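Local structure of SusD superfamily protein (Bacteroides vulgatus ATCC 8482, 3JQ0) at residues Thr61-Glu65 / Arg470-Ile475; Phe116-Arg120 / Glu191-Trp195; Arg302-Phe306 / Thr317-Ala322; Lys421-Pro425 / Lys436-Arg440. The protein probably binds nutrients, most likely glycans, at the outer membrane of the gut bacterium. The contacts are given in a common frame with arbitrary orientation. Where two conformers were deposited one is given. Numbering follows the deposited sequence.

Contact 1 (Thr61-Glu65 / Arg470-Ile475). With GOL (glycerol), chain C.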
# COMPACT_ATOMS: atom_id res chain seq x y z
N THR A 61 -0.55 19.55 5.79
CA THR A 61 -1.35 20.70 6.18
C THR A 61 -2.82 20.35 6.34
O THR A 61 -3.69 21.22 6.47
CB THR A 61 -1.16 21.87 5.22
OG1 THR A 61 -1.43 21.39 3.90
CG2 THR A 61 0.24 22.49 5.33
N ILE A 62 -3.16 19.07 6.40
CA ILE A 62 -4.50 18.64 6.83
C ILE A 62 -4.76 19.18 8.24
O ILE A 62 -3.82 19.31 9.06
CB ILE A 62 -4.67 17.09 6.77
CG1 ILE A 62 -3.65 16.35 7.61
CG2 ILE A 62 -4.68 16.61 5.30
CD1 ILE A 62 -3.85 14.83 7.62
N ASN A 63 -6.01 19.51 8.51
CA ASN A 63 -6.38 20.12 9.79
C ASN A 63 -7.86 19.97 9.97
O ASN A 63 -8.54 19.31 9.18
CB ASN A 63 -5.88 21.58 9.87
CG ASN A 63 -6.55 22.47 8.88
OD1 ASN A 63 -7.62 22.23 8.36
ND2 ASN A 63 -5.87 23.55 8.57
N LYS A 64 -8.38 20.53 11.05
CA LYS A 64 -9.78 20.27 11.37
C LYS A 64 -10.76 20.84 10.34
O LYS A 64 -11.91 20.41 10.29
CB LYS A 64 -10.12 20.75 12.79
CG LYS A 64 -10.13 22.25 12.96
CD LYS A 64 -10.31 22.68 14.44
CE LYS A 64 -10.57 24.19 14.58
NZ LYS A 64 -9.45 25.07 14.04
N GLU A 65 -10.32 21.76 9.51
CA GLU A 65 -11.16 22.29 8.42
C GLU A 65 -10.97 21.59 7.08
O GLU A 65 -11.83 21.69 6.23
CB GLU A 65 -10.94 23.79 8.24
CG GLU A 65 -11.52 24.57 9.45
CD GLU A 65 -11.56 26.07 9.31
OE1 GLU A 65 -11.13 26.62 8.27
OE2 GLU A 65 -12.05 26.71 10.28
N ARG A 470 0.98 16.04 15.23
CA ARG A 470 -0.03 15.80 14.23
C ARG A 470 0.37 14.62 13.32
O ARG A 470 0.24 14.68 12.10
CB ARG A 470 -0.31 17.06 13.40
CG ARG A 470 -1.05 18.12 14.18
CD ARG A 470 -1.33 19.34 13.32
NE ARG A 470 -2.18 20.23 14.09
CZ ARG A 470 -2.75 21.32 13.61
NH1 ARG A 470 -2.63 21.63 12.33
NH2 ARG A 470 -3.46 22.07 14.43
N LEU A 471 0.77 13.50 13.93
CA LEU A 471 1.05 12.30 13.16
C LEU A 471 -0.22 11.53 12.80
O LEU A 471 -0.22 10.81 11.80
CB LEU A 471 1.99 11.37 13.92
CG LEU A 471 3.35 12.00 14.23
CD1 LEU A 471 4.27 10.94 14.86
CD2 LEU A 471 4.01 12.54 12.96
N LEU A 472 -1.26 11.68 13.61
CA LEU A 472 -2.59 11.12 13.29
C LEU A 472 -3.30 12.05 12.28
O LEU A 472 -2.69 13.00 11.80
CB LEU A 472 -3.36 10.90 14.60
CG LEU A 472 -2.69 9.97 15.61
CD1 LEU A 472 -3.52 9.99 16.92
CD2 LEU A 472 -2.59 8.56 15.04
N TRP A 473 -4.56 11.74 12.00
CA TRP A 473 -5.39 12.51 11.10
C TRP A 473 -6.49 13.18 11.90
O TRP A 473 -6.96 12.64 12.91
CB TRP A 473 -6.03 11.59 10.07
CG TRP A 473 -5.05 11.00 9.05
CD1 TRP A 473 -4.03 10.14 9.32
CD2 TRP A 473 -5.07 11.15 7.62
NE1 TRP A 473 -3.36 9.82 8.17
CE2 TRP A 473 -3.99 10.42 7.12
CE3 TRP A 473 -5.87 11.87 6.74
CZ2 TRP A 473 -3.73 10.30 5.75
CZ3 TRP A 473 -5.60 11.78 5.38
CH2 TRP A 473 -4.53 11.01 4.91
N PRO A 474 -6.93 14.37 11.48
CA PRO A 474 -8.04 15.05 12.14
C PRO A 474 -9.38 14.39 11.82
O PRO A 474 -9.49 13.60 10.86
CB PRO A 474 -7.95 16.46 11.57
CG PRO A 474 -7.44 16.25 10.15
CD PRO A 474 -6.47 15.08 10.27
N ILE A 475 -10.38 14.75 12.58
CA ILE A 475 -11.77 14.33 12.38
C ILE A 475 -12.59 15.53 11.89
O ILE A 475 -12.52 16.60 12.45
CB ILE A 475 -12.39 13.77 13.69
CG1 ILE A 475 -11.52 12.66 14.30
CG2 ILE A 475 -13.82 13.28 13.42
CD1 ILE A 475 -11.91 12.30 15.71
C1 GOL C . -3.56 25.11 11.40
O1 GOL C . -3.82 23.80 11.09
C2 GOL C . -4.67 25.34 12.41
O2 GOL C . -5.60 26.10 11.71
C3 GOL C . -5.44 24.15 12.91
O3 GOL C . -6.74 24.13 12.37
O HOH W 1 -1.55 20.37 10.02
O HOH W 2 -13.27 19.26 12.41
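I62 lays its CD1 methyl over one face of the W473 indole, 4.1 Å from CD1 to the centroid of the six-membered ring, a CH-pi contact. The same methyl meets the next ring in the chain, with I62 CD1 3.7 Å from P474 CD. P474 in turn sits against the backbone of the 61-65 loop, its CG 3.4 Å from N63 O. Around this apolar centre the polar groups are joined through small molecules rather than directly. Water 1 lies 2.7 Å from I62 O and accepts from R470 NH1 (2.8 Å), while water 2 donates to both K64 O and I475 O, 2.8 Å from each. A glycerol, probably from the crystallisation liquor, takes a hydrogen bond on its O1 from R470 NH1 (2.8 Å) and another from N63 ND2 (3.3 Å). N63 OD1 accepts from E65 N at 3.0 Å, an Asx turn that bends the loop. W473 and P474 are also bonded to S121 and W122 at the end of helix 97-122. Two irregular loops 405 residues apart in sequence thus meet directly through apolar packing, whereas the polar groups between them are bridged by ordered water and glycerol.

Contact 2 (Phe116-Arg120 / Glu191-Trp195)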
# COMPACT_ATOMS: atom_id res chain seq x y z
N PHE A 116 -6.75 -1.85 12.10
CA PHE A 116 -5.31 -1.52 12.09
C PHE A 116 -5.03 -0.27 11.23
O PHE A 116 -4.17 0.54 11.60
CB PHE A 116 -4.51 -2.74 11.67
CG PHE A 116 -3.01 -2.56 11.76
CD1 PHE A 116 -2.40 -2.12 12.92
CD2 PHE A 116 -2.21 -2.87 10.67
CE1 PHE A 116 -1.04 -1.98 13.01
CE2 PHE A 116 -0.84 -2.72 10.76
CZ PHE A 116 -0.24 -2.29 11.94
N HIS A 117 -5.76 -0.06 10.13
CA HIS A 117 -5.72 1.25 9.45
C HIS A 117 -6.19 2.35 10.38
O HIS A 117 -5.62 3.43 10.47
CB HIS A 117 -6.55 1.25 8.19
CG HIS A 117 -5.89 0.64 7.00
ND1 HIS A 117 -4.82 1.20 6.35
CD2 HIS A 117 -6.26 -0.45 6.28
CE1 HIS A 117 -4.52 0.44 5.32
NE2 HIS A 117 -5.36 -0.58 5.26
N LEU A 118 -7.30 2.10 11.08
CA LEU A 118 -7.85 3.12 12.00
C LEU A 118 -6.87 3.47 13.12
O LEU A 118 -6.68 4.63 13.44
CB LEU A 118 -9.21 2.67 12.59
CG LEU A 118 -10.38 2.54 11.59
CD1 LEU A 118 -11.61 1.93 12.27
CD2 LEU A 118 -10.71 3.91 11.02
N LEU A 119 -6.24 2.45 13.71
CA LEU A 119 -5.27 2.68 14.81
C LEU A 119 -4.12 3.57 14.34
O LEU A 119 -3.76 4.52 15.00
CB LEU A 119 -4.70 1.34 15.25
CG LEU A 119 -3.61 1.45 16.30
CD1 LEU A 119 -4.12 1.97 17.65
CD2 LEU A 119 -2.90 0.11 16.46
N ARG A 120 -3.53 3.24 13.19
CA ARG A 120 -2.36 3.95 12.69
C ARG A 120 -2.69 5.36 12.22
O ARG A 120 -1.84 6.23 12.20
CB ARG A 120 -1.67 3.15 11.59
CG ARG A 120 -1.05 1.84 12.08
CD ARG A 120 -0.39 1.09 10.94
NE ARG A 120 -1.39 0.52 10.06
CZ ARG A 120 -1.09 -0.11 8.93
NH1 ARG A 120 0.17 -0.21 8.54
NH2 ARG A 120 -2.06 -0.59 8.17
N GLU A 191 2.48 -7.30 10.77
CA GLU A 191 2.46 -5.86 10.82
C GLU A 191 2.03 -5.35 12.19
O GLU A 191 2.59 -4.39 12.73
CB GLU A 191 1.51 -5.26 9.77
CG GLU A 191 1.91 -5.58 8.34
CD GLU A 191 1.16 -4.71 7.36
OE1 GLU A 191 -0.08 -4.64 7.37
OE2 GLU A 191 1.87 -3.98 6.62
N ALA A 192 1.00 -5.97 12.75
CA ALA A 192 0.44 -5.51 14.02
C ALA A 192 1.42 -5.70 15.17
O ALA A 192 1.57 -4.81 16.03
CB ALA A 192 -0.86 -6.26 14.33
N TYR A 193 2.14 -6.84 15.19
CA TYR A 193 3.10 -7.06 16.26
C TYR A 193 4.38 -6.24 16.04
O TYR A 193 5.02 -5.86 17.04
CB TYR A 193 3.34 -8.56 16.49
CG TYR A 193 2.22 -9.21 17.23
CD1 TYR A 193 1.07 -9.67 16.61
CD2 TYR A 193 2.31 -9.41 18.61
CE1 TYR A 193 0.05 -10.25 17.32
CE2 TYR A 193 1.30 -10.01 19.33
CZ TYR A 193 0.15 -10.43 18.68
OH TYR A 193 -0.87 -11.04 19.38
N LEU A 194 4.78 -5.94 14.80
CA LEU A 194 5.83 -4.93 14.64
C LEU A 194 5.41 -3.59 15.23
O LEU A 194 6.20 -2.94 15.94
CB LEU A 194 6.18 -4.74 13.15
CG LEU A 194 7.06 -5.76 12.47
CD1 LEU A 194 7.27 -5.36 11.00
CD2 LEU A 194 8.42 -5.88 13.17
N TRP A 195 4.17 -3.18 14.97
CA TRP A 195 3.69 -1.91 15.42
C TRP A 195 3.61 -1.87 16.96
O TRP A 195 4.11 -0.95 17.62
CB TRP A 195 2.30 -1.61 14.85
CG TRP A 195 1.81 -0.24 15.18
CD1 TRP A 195 1.15 0.14 16.31
CD2 TRP A 195 2.00 0.95 14.42
NE1 TRP A 195 0.91 1.48 16.30
CE2 TRP A 195 1.41 2.00 15.14
CE3 TRP A 195 2.60 1.23 13.18
CZ2 TRP A 195 1.41 3.32 14.67
CZ3 TRP A 195 2.61 2.52 12.74
CH2 TRP A 195 1.99 3.55 13.47
O HOH W 3 1.48 -1.22 6.05
O HOH W 4 -1.19 -2.45 6.08
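W195 and F116 lose the most surface here, about 80 Å² each, and R120 follows with 53 Å². The edge of F116 points toward the face of W195 in an offset edge-to-face pair, the F116 ring centroid lying 5.8 Å from that of the W195 five-membered ring with the planes at 87°. F116 also reaches the opposite helix backbone, its CZ 3.9 Å from A192 CA, and its CE2 is 3.6 Å from E191 CB. The W195 six-membered ring is covered by the R120 aliphatic chain: R120 CG stands 3.6 Å from the ring centroid, almost on the normal, a CH-pi contact. R120 NE bonds back to F116 O at 3.2 Å. The guanidinium meets E191 through two waters, water 3 between R120 NH1 (3.0 Å) and E191 OE2 (2.8 Å), water 4 between R120 NH2 (2.9 Å) and E191 OE1 (2.8 Å); E191 is also bonded to Y362 and Q370. M153 of helix 149-167 touches both W195 and L119. The axes of segments 116-120 and 191-195 lie 11.8 Å apart at 24°, and bulky side chains fill the gap, an arrangement consistent with the TPR-like helical scaffold of SusD proteins.

Contact 3 (Arg302-Phe306 / Thr317-Ala322)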
# COMPACT_ATOMS: atom_id res chain seq x y z
N ARG A 302 9.86 15.92 -9.07
CA ARG A 302 10.63 15.81 -10.33
C ARG A 302 12.05 15.30 -10.07
O ARG A 302 12.59 14.47 -10.81
CB ARG A 302 10.63 17.14 -11.04
CG ARG A 302 9.27 17.58 -11.54
CD ARG A 302 9.26 19.01 -11.96
NE ARG A 302 9.50 19.86 -10.82
CZ ARG A 302 9.83 21.13 -10.91
NH1 ARG A 302 9.90 21.72 -12.10
NH2 ARG A 302 10.06 21.84 -9.81
N GLU A 303 12.67 15.77 -9.00
CA GLU A 303 14.02 15.42 -8.62
C GLU A 303 14.15 13.92 -8.27
O GLU A 303 15.20 13.31 -8.41
CB GLU A 303 14.39 16.32 -7.41
CG GLU A 303 15.80 16.17 -6.86
CD GLU A 303 16.07 16.92 -5.54
OE1 GLU A 303 15.19 17.64 -5.00
OE2 GLU A 303 17.18 16.74 -5.01
N PHE A 304 13.06 13.33 -7.79
CA PHE A 304 13.10 11.95 -7.35
C PHE A 304 13.43 10.99 -8.47
O PHE A 304 14.05 9.96 -8.22
CB PHE A 304 11.78 11.57 -6.68
CG PHE A 304 11.76 10.18 -6.15
CD1 PHE A 304 12.38 9.85 -4.96
CD2 PHE A 304 11.15 9.15 -6.88
CE1 PHE A 304 12.39 8.53 -4.50
CE2 PHE A 304 11.17 7.83 -6.40
CZ PHE A 304 11.76 7.56 -5.19
N TYR A 305 13.04 11.32 -9.70
CA TYR A 305 13.27 10.40 -10.80
C TYR A 305 14.73 10.02 -10.92
O TYR A 305 15.02 8.87 -11.25
CB TYR A 305 12.75 10.98 -12.14
CG TYR A 305 12.91 10.03 -13.30
CD1 TYR A 305 11.96 9.06 -13.55
CD2 TYR A 305 14.05 10.04 -14.09
CE1 TYR A 305 12.10 8.15 -14.57
CE2 TYR A 305 14.21 9.12 -15.11
CZ TYR A 305 13.26 8.16 -15.33
OH TYR A 305 13.41 7.24 -16.31
N PHE A 306 15.65 10.95 -10.65
CA PHE A 306 17.08 10.68 -10.76
C PHE A 306 17.76 10.34 -9.44
O PHE A 306 18.97 10.11 -9.45
CB PHE A 306 17.78 11.83 -11.52
CG PHE A 306 17.31 12.00 -12.93
CD1 PHE A 306 17.75 11.13 -13.90
CD2 PHE A 306 16.41 13.00 -13.27
CE1 PHE A 306 17.31 11.25 -15.21
CE2 PHE A 306 15.97 13.13 -14.59
CZ PHE A 306 16.43 12.27 -15.55
N THR A 317 12.17 2.34 -14.28
CA THR A 317 11.41 2.73 -15.46
C THR A 317 10.11 1.95 -15.59
O THR A 317 9.29 2.27 -16.44
CB THR A 317 12.26 2.58 -16.69
OG1 THR A 317 12.75 1.26 -16.77
CG2 THR A 317 13.43 3.57 -16.67
N THR A 318 9.89 0.96 -14.73
CA THR A 318 8.57 0.33 -14.62
C THR A 318 7.67 1.22 -13.74
O THR A 318 6.47 1.39 -14.04
CB THR A 318 8.69 -1.11 -14.10
OG1 THR A 318 9.33 -1.90 -15.08
CG2 THR A 318 7.34 -1.69 -13.76
N SER A 319 8.21 1.78 -12.67
CA SER A 319 7.42 2.60 -11.75
C SER A 319 7.13 3.99 -12.25
O SER A 319 6.06 4.55 -11.97
CB SER A 319 8.14 2.72 -10.40
OG SER A 319 8.29 1.44 -9.76
N LEU A 320 8.11 4.57 -12.98
CA LEU A 320 8.05 5.96 -13.44
C LEU A 320 8.47 6.04 -14.87
O LEU A 320 9.37 5.31 -15.29
CB LEU A 320 9.01 6.83 -12.62
CG LEU A 320 8.76 6.92 -11.14
CD1 LEU A 320 9.91 7.65 -10.41
CD2 LEU A 320 7.42 7.55 -10.83
N LYS A 321 7.92 7.01 -15.59
CA LYS A 321 8.45 7.38 -16.91
C LYS A 321 8.80 8.85 -16.90
O LYS A 321 8.01 9.69 -16.47
CB LYS A 321 7.52 7.05 -18.07
CG LYS A 321 8.15 7.38 -19.43
CD LYS A 321 7.43 6.75 -20.62
CE LYS A 321 8.23 6.81 -21.94
NZ LYS A 321 8.02 5.58 -22.75
N ALA A 322 9.99 9.16 -17.41
CA ALA A 322 10.40 10.55 -17.58
C ALA A 322 9.80 11.09 -18.87
O ALA A 322 9.98 10.50 -19.95
CB ALA A 322 11.94 10.63 -17.62
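The 302-306 turn packs against the junction where helix 315-319 gives way to strand 320-326, the first arm of a two-stranded antiparallel beta hairpin completed by strand 332-339. L320 is the residue at which the chain leaves helical geometry, and its side chain and that of A322 both point toward the turn, whereas K321 between them points away and pairs with D289.

Aromatic contacts dominate. Y305 buries 104 Å², more than any other residue of the contact, by extending along the start of the strand. A322 CB lies over one face of its ring, 3.8 Å from the centroid, a CH-pi contact, while L320 CB approaches the ring edge, 3.8 Å from Y305 CD1. Y334 of the partner strand touches both Y305 and A322, so the ring is packed against both arms of the hairpin.

Apolar packing extends this to F304, whose ring edge meets L320, with F304 CD2 4.0 Å from L320 CD1. F304 also stacks edge-to-face with W422, which links the 302-306 turn to the 421-425 loop.

Polar bonding plays no part between the two segments. The Y305 hydroxyl instead hydrogen-bonds a glycerol, probably from the crystallisation liquor, and within this contact Y305 OH lies 3.7 Å from the T317 CG2 methyl.

Contact 4 (Lys421-Pro425 / Lys436-Arg440)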
# COMPACT_ATOMS: atom_id res chain seq x y z
N LYS A 421 17.60 13.26 -0.48
CA LYS A 421 16.84 13.37 0.76
C LYS A 421 15.94 12.18 1.02
O LYS A 421 15.35 12.10 2.11
CB LYS A 421 16.02 14.65 0.84
CG LYS A 421 14.79 14.63 -0.06
CD LYS A 421 13.77 15.72 0.33
CE LYS A 421 12.39 15.50 -0.30
NZ LYS A 421 11.45 16.59 0.14
N TRP A 422 15.80 11.28 0.06
CA TRP A 422 14.88 10.16 0.16
C TRP A 422 15.43 8.88 0.80
O TRP A 422 14.67 8.01 1.16
CB TRP A 422 14.29 9.82 -1.23
CG TRP A 422 13.46 10.93 -1.77
CD1 TRP A 422 12.14 11.15 -1.54
CD2 TRP A 422 13.89 12.00 -2.61
NE1 TRP A 422 11.72 12.29 -2.19
CE2 TRP A 422 12.78 12.83 -2.87
CE3 TRP A 422 15.10 12.31 -3.24
CZ2 TRP A 422 12.87 13.97 -3.64
CZ3 TRP A 422 15.19 13.41 -4.01
CH2 TRP A 422 14.07 14.24 -4.22
N MSE A 423 16.75 8.74 0.85
CA MSE A 423 17.35 7.46 1.22
C MSE A 423 18.82 7.63 1.47
O MSE A 423 19.44 8.63 1.10
CB MSE A 423 17.12 6.45 0.08
CG MSE A 423 17.77 6.85 -1.22
SE MSE A 423 17.22 5.76 -2.72
CE MSE A 423 15.54 6.66 -2.93
N LYS A 424 19.37 6.62 2.12
CA LYS A 424 20.76 6.59 2.60
C LYS A 424 21.52 5.45 1.92
O LYS A 424 20.90 4.43 1.53
CB LYS A 424 20.79 6.33 4.13
CG LYS A 424 19.96 7.29 5.00
CD LYS A 424 20.53 8.72 5.04
CE LYS A 424 19.68 9.76 5.85
NZ LYS A 424 18.35 10.10 5.15
N PRO A 425 22.86 5.54 1.89
CA PRO A 425 23.63 4.38 1.55
C PRO A 425 23.34 3.21 2.50
O PRO A 425 22.96 3.43 3.66
CB PRO A 425 25.07 4.87 1.72
CG PRO A 425 24.96 5.94 2.72
CD PRO A 425 23.72 6.63 2.38
N LYS A 436 14.77 2.05 2.36
CA LYS A 436 15.11 2.35 0.96
C LYS A 436 14.55 1.29 0.06
O LYS A 436 14.00 1.57 -1.01
CB LYS A 436 16.62 2.46 0.86
CG LYS A 436 17.16 2.56 -0.58
CD LYS A 436 18.66 2.87 -0.64
CE LYS A 436 19.54 1.73 -0.17
NZ LYS A 436 20.98 2.13 -0.14
N GLU A 437 14.69 0.03 0.46
CA GLU A 437 14.23 -1.09 -0.37
C GLU A 437 12.71 -1.01 -0.54
O GLU A 437 12.20 -1.21 -1.65
CB GLU A 437 14.67 -2.42 0.18
CG GLU A 437 14.64 -3.52 -0.87
CD GLU A 437 15.65 -3.29 -1.98
OE1 GLU A 437 16.74 -2.71 -1.69
OE2 GLU A 437 15.36 -3.66 -3.13
N ARG A 438 11.99 -0.75 0.54
CA ARG A 438 10.56 -0.64 0.48
C ARG A 438 10.10 0.54 -0.35
O ARG A 438 9.09 0.47 -1.07
CB ARG A 438 9.92 -0.59 1.88
CG ARG A 438 10.04 -1.89 2.64
CD ARG A 438 9.32 -1.84 3.98
NE ARG A 438 7.90 -1.75 3.88
CZ ARG A 438 7.08 -2.74 3.61
NH1 ARG A 438 7.53 -3.96 3.37
NH2 ARG A 438 5.76 -2.52 3.60
N LEU A 439 10.85 1.64 -0.30
CA LEU A 439 10.53 2.81 -1.11
C LEU A 439 10.59 2.44 -2.60
O LEU A 439 9.69 2.72 -3.38
CB LEU A 439 11.46 3.99 -0.77
CG LEU A 439 11.32 5.24 -1.62
CD1 LEU A 439 9.92 5.79 -1.70
CD2 LEU A 439 12.31 6.27 -1.16
N ARG A 440 11.70 1.80 -2.98
CA ARG A 440 11.89 1.37 -4.35
C ARG A 440 10.86 0.35 -4.79
O ARG A 440 10.47 0.33 -5.98
CB ARG A 440 13.33 0.81 -4.51
CG ARG A 440 14.39 1.89 -4.43
CD ARG A 440 15.79 1.32 -4.49
NE ARG A 440 16.77 2.40 -4.58
CZ ARG A 440 18.07 2.28 -4.35
NH1 ARG A 440 18.58 1.16 -3.88
NH2 ARG A 440 18.85 3.33 -4.57
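Helix 430-441, in the RagB/SusD family region, packs its side chains on the extended segment 421-425 just before it in the chain. K436, near the middle of the helix, projects toward the loop and its NZ donates a hydrogen bond to K424 O at 2.8 Å; the same amine forms a salt bridge with D426 and a hydrogen bond with Y417, so the lysine links the loop (K424 O, D426) with helix 414-417 (Y417). Its aliphatic chain also packs on the selenomethionine M423, K436 CD lying 3.8 Å from M423 SE. One turn on, L439 packs its CD2 against W422 and M423: L439 CD2 is 3.7 Å from M423 CE, 4.1 Å from W422 CB and 3.7 Å from W422 O. R440 follows, extending alongside M423 while its guanidinium is engaged by D411 and G308. M423 thus touches three helix residues, with F416 and Y417 of helix 414-417 also against it. R440 NH2 comes within 3.5 Å of M423 SE.

Contact 1 joins distant parts of the chain, and the other three are nested inside the loop it closes. Its L472 CD2 touches contact 2 at R120 O (3.8 Å), so the 470-475 loop rests on helix 97-122, although the two centres are 19 Å apart. Contacts 3 and 4 form a second group, with centres 14 Å apart: F304 CD1 meets W422 CD2 at 3.5 Å, and F304 CE1 lies 4.0 Å from both M423 CE and L439 CD2. Contacts 2 and 3 lie on opposite sides of the chain's centre, about 18 Å apart at their nearest atoms. Glycerol is bound at both contact 1 and contact 3, but neither place is established as a nutrient site.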